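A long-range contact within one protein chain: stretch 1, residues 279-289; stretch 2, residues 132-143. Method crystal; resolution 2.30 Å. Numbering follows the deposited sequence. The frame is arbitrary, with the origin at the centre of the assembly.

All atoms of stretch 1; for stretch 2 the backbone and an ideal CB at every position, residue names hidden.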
# COMPACT_ATOMS: atom_id res chain seq x y z
N ARG A 279 3.21 -5.68 -0.36
CA ARG A 279 4.15 -6.64 0.18
C ARG A 279 4.98 -6.00 1.28
O ARG A 279 5.19 -6.59 2.34
CB ARG A 279 5.06 -7.14 -0.94
CG ARG A 279 6.13 -8.11 -0.50
CD ARG A 279 5.79 -9.49 -0.97
NE ARG A 279 6.98 -10.28 -1.22
CZ ARG A 279 6.96 -11.56 -1.56
NH1 ARG A 279 5.81 -12.20 -1.68
NH2 ARG A 279 8.10 -12.19 -1.80
N GLY A 280 5.45 -4.78 1.02
CA GLY A 280 6.24 -4.05 2.00
C GLY A 280 5.49 -3.72 3.29
O GLY A 280 6.10 -3.66 4.36
N MSE A 281 4.18 -3.50 3.20
CA MSE A 281 3.39 -3.17 4.38
C MSE A 281 2.93 -4.40 5.16
O MSE A 281 2.75 -4.34 6.38
CB MSE A 281 2.13 -2.38 4.01
CG MSE A 281 2.34 -1.04 3.35
SE MSE A 281 0.61 -0.17 2.98
CE MSE A 281 0.56 1.05 4.44
N ALA A 282 2.72 -5.51 4.45
CA ALA A 282 2.21 -6.71 5.10
C ALA A 282 3.21 -7.57 5.87
O ALA A 282 4.40 -7.60 5.58
CB ALA A 282 1.48 -7.57 4.08
N LYS A 283 2.68 -8.27 6.86
CA LYS A 283 3.44 -9.19 7.70
C LYS A 283 4.01 -10.32 6.82
O LYS A 283 3.32 -10.83 5.94
CB LYS A 283 2.52 -9.79 8.76
CG LYS A 283 2.98 -11.11 9.35
CD LYS A 283 1.85 -11.79 10.11
CE LYS A 283 2.09 -11.75 11.61
NZ LYS A 283 3.23 -12.62 12.00
N ASP A 284 5.26 -10.69 7.09
CA ASP A 284 5.97 -11.74 6.37
C ASP A 284 6.28 -11.41 4.91
O ASP A 284 6.77 -12.26 4.17
CB ASP A 284 5.21 -13.07 6.42
CG ASP A 284 5.14 -13.66 7.82
OD1 ASP A 284 6.10 -13.48 8.60
OD2 ASP A 284 4.12 -14.32 8.13
N GLY A 285 5.98 -10.18 4.50
CA GLY A 285 6.26 -9.79 3.13
C GLY A 285 7.70 -9.36 3.00
O GLY A 285 8.09 -8.35 3.57
N LYS A 286 8.50 -10.11 2.25
CA LYS A 286 9.91 -9.79 2.06
C LYS A 286 10.34 -9.90 0.60
O LYS A 286 9.65 -10.51 -0.21
CB LYS A 286 10.76 -10.74 2.91
CG LYS A 286 10.33 -10.81 4.35
CD LYS A 286 11.08 -11.92 5.08
CE LYS A 286 10.69 -11.97 6.56
NZ LYS A 286 11.43 -13.06 7.26
N PHE A 287 11.49 -9.32 0.27
CA PHE A 287 12.00 -9.34 -1.09
C PHE A 287 13.24 -10.21 -1.19
O PHE A 287 14.22 -10.02 -0.46
CB PHE A 287 12.27 -7.91 -1.54
CG PHE A 287 11.05 -7.04 -1.46
CD1 PHE A 287 10.11 -7.02 -2.48
CD2 PHE A 287 10.80 -6.29 -0.31
CE1 PHE A 287 8.93 -6.29 -2.37
CE2 PHE A 287 9.62 -5.55 -0.18
CZ PHE A 287 8.69 -5.55 -1.21
N ALA A 288 13.21 -11.17 -2.11
CA ALA A 288 14.31 -12.11 -2.28
C ALA A 288 15.25 -11.86 -3.47
O ALA A 288 14.84 -11.46 -4.56
CB ALA A 288 13.75 -13.52 -2.34
N VAL A 289 16.53 -12.12 -3.23
CA VAL A 289 17.57 -11.96 -4.24
C VAL A 289 18.49 -13.19 -4.21
O VAL A 289 18.47 -13.97 -3.24
CB VAL A 289 18.42 -10.69 -3.97
CG1 VAL A 289 17.55 -9.45 -4.02
CG2 VAL A 289 19.10 -10.81 -2.61
N UNK A 132 -2.29 -4.42 9.72
CA UNK A 132 -0.89 -4.02 9.70
C UNK A 132 -0.12 -4.66 10.87
O UNK A 132 0.44 -3.98 11.73
CB UNK A 132 -0.78 -2.50 9.76
N UNK A 133 -0.07 -5.98 10.85
CA UNK A 133 0.56 -6.77 11.90
C UNK A 133 2.03 -7.11 11.71
O UNK A 133 2.57 -7.92 12.46
CB UNK A 133 -0.22 -8.08 12.06
N UNK A 134 2.69 -6.50 10.73
CA UNK A 134 4.09 -6.83 10.51
C UNK A 134 5.02 -6.15 11.49
O UNK A 134 4.64 -5.19 12.17
CB UNK A 134 4.49 -6.46 9.08
N UNK A 135 6.25 -6.66 11.58
CA UNK A 135 7.23 -6.07 12.48
C UNK A 135 8.57 -5.83 11.76
O UNK A 135 9.36 -4.99 12.17
CB UNK A 135 7.43 -6.97 13.70
N UNK A 136 8.80 -6.56 10.67
CA UNK A 136 10.03 -6.42 9.91
C UNK A 136 10.08 -5.12 9.12
O UNK A 136 9.12 -4.35 9.08
CB UNK A 136 10.19 -7.61 8.96
N UNK A 137 11.22 -4.86 8.50
CA UNK A 137 11.39 -3.66 7.70
C UNK A 137 10.40 -3.69 6.54
O UNK A 137 10.02 -4.76 6.05
CB UNK A 137 12.83 -3.54 7.19
N UNK A 138 9.95 -2.52 6.12
CA UNK A 138 9.03 -2.44 5.00
C UNK A 138 9.80 -2.96 3.80
O UNK A 138 9.25 -3.58 2.90
CB UNK A 138 8.51 -1.02 4.78
N UNK A 139 11.11 -2.70 3.81
CA UNK A 139 11.97 -3.15 2.73
C UNK A 139 12.90 -4.27 3.15
O UNK A 139 14.11 -4.19 2.95
CB UNK A 139 12.79 -1.98 2.19
N UNK A 140 12.33 -5.31 3.75
CA UNK A 140 13.10 -6.47 4.18
C UNK A 140 13.61 -7.20 2.96
O UNK A 140 12.83 -7.52 2.07
CB UNK A 140 12.26 -7.40 5.06
N UNK A 141 14.91 -7.47 2.92
CA UNK A 141 15.54 -8.17 1.81
C UNK A 141 16.23 -9.44 2.28
O UNK A 141 17.09 -9.38 3.16
CB UNK A 141 16.54 -7.26 1.11
N UNK A 142 15.88 -10.58 1.69
CA UNK A 142 16.50 -11.86 2.06
C UNK A 142 17.25 -12.51 0.89
O UNK A 142 16.78 -12.50 -0.25
CB UNK A 142 15.43 -12.82 2.58
N UNK A 143 18.41 -13.07 1.19
CA UNK A 143 19.25 -13.74 0.20
C UNK A 143 19.35 -15.24 0.50
O UNK A 143 19.68 -16.03 -0.38
CB UNK A 143 20.64 -13.11 0.17

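Position 132 starts the stretch with its CB sideways, 5.2 Å from M281 O. Stretch 1 demands little here, and many small or polar residues would do. The residue is S132, whose OG is hydrogen-bonded elsewhere in the structure.

At position 133 the CB also points sideways, but it lies 4.4 Å from K283 CE, beside an aliphatic chain that leads away to its amine. A short polar or small residue would suit. S133 fills it, with OG 3.7 Å from K283 CB, a packing contact along the lysine stem.

Position 134 is the strictest. Its CA sits 3.7 Å from K283 CA, and the ideal CB, pointing toward stretch 1, would fall 3.2 Å from K283 CA and 3.6 Å from A282 C. The phi/psi of -78/163 is open to any residue, so the case rests on space: glycine fits best. G134 is found, and the two backbones meet directly beside the turn from A282 to G285.

Position 135 turns sideways into space that stretch 1 leaves empty, and almost anything would serve; it is T135. Its backbone matters more, because one water accepts from D284 N (3.2 Å) and, weakly, from T135 N (3.3 Å), tying the turn to this loop.

Position 136 points toward stretch 1, yet its CB stays 5.0 Å from K286 CE. Small or medium residues, or an acidic one near the lysine, are plausible; A136 takes the modest option. Position 137 points sideways with no atom of stretch 1 within 5.5 Å of its CB, and A137 is one of many choices.

At position 138 the CB runs sideways, 3.6 Å from G280 O, where the helix backbone carries no side chain. An aliphatic residue would cover this surface. I138 does, and its backbone comes closer still: I138 O is 3.2 Å from G280 CA, and I138 CA makes a CA-H...O contact of 3.2 Å with G280 O.

Position 139 points away, its ideal CB 5.3 Å from F287 CE2. Phi/psi of -109/51 is unusual though not exclusive to glycine, so small residues are also conceivable; G139 is used.

Position 140 lies sideways with its CB 4.0 Å from K286 CG. A residue with a methylene stem would pack there, and an acid would suit the lysine's charge. E140 packs CB against K286 CG at 3.9 Å, while E140 O accepts from F287 N at 2.9 Å.

Position 141 pairs in parallel with F287 and shares its face, the ideal CB 3.9 Å from F287 O; a beta-branched aliphatic is natural. V141 brings CG1 to 4.2 Å from V289 CG2. Position 142 pairs with A288 on the other face, its ideal CB 5.1 Å from K286 CD, so an aliphatic could reach both. V142 does: CG2 is 4.0 Å from A288 CB, CG1 3.9 Å from K286 CD. The ladder is closed by V142 N to F287 O (2.8 Å) and V289 N to V142 O (3.0 Å).

The ideal CB of position 143 points sideways, 3.9 Å from V289 CG2, so an apolar residue would pack here, and stretch 1 sets no clear size limit. A143 makes that contact through its CB.

Stretch 2 (132-143) SSGTAAIGEVVA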
# COMPACT_ATOMS: atom_id res chain seq x y z
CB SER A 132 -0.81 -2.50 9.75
OG SER A 132 -1.60 -1.92 8.73
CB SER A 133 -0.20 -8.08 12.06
OG SER A 133 -0.38 -8.69 10.80
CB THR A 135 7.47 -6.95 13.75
OG1 THR A 135 7.93 -8.25 13.37
CG2 THR A 135 6.17 -7.09 14.55
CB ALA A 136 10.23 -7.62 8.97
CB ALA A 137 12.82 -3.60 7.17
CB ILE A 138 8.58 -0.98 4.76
CG1 ILE A 138 7.55 -0.58 5.82
CG2 ILE A 138 8.03 -0.81 3.35
CD1 ILE A 138 7.32 0.91 5.89
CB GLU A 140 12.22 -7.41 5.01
CG GLU A 140 12.47 -7.33 6.49
CD GLU A 140 13.90 -7.68 6.85
OE1 GLU A 140 14.28 -8.85 6.68
OE2 GLU A 140 14.64 -6.77 7.30
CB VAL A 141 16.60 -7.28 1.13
CG1 VAL A 141 17.31 -8.06 0.02
CG2 VAL A 141 15.95 -6.00 0.60
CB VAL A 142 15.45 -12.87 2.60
CG1 VAL A 142 14.80 -12.31 3.85
CG2 VAL A 142 14.41 -13.16 1.55
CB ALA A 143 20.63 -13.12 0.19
O HOH W 1 6.82 -9.09 9.39
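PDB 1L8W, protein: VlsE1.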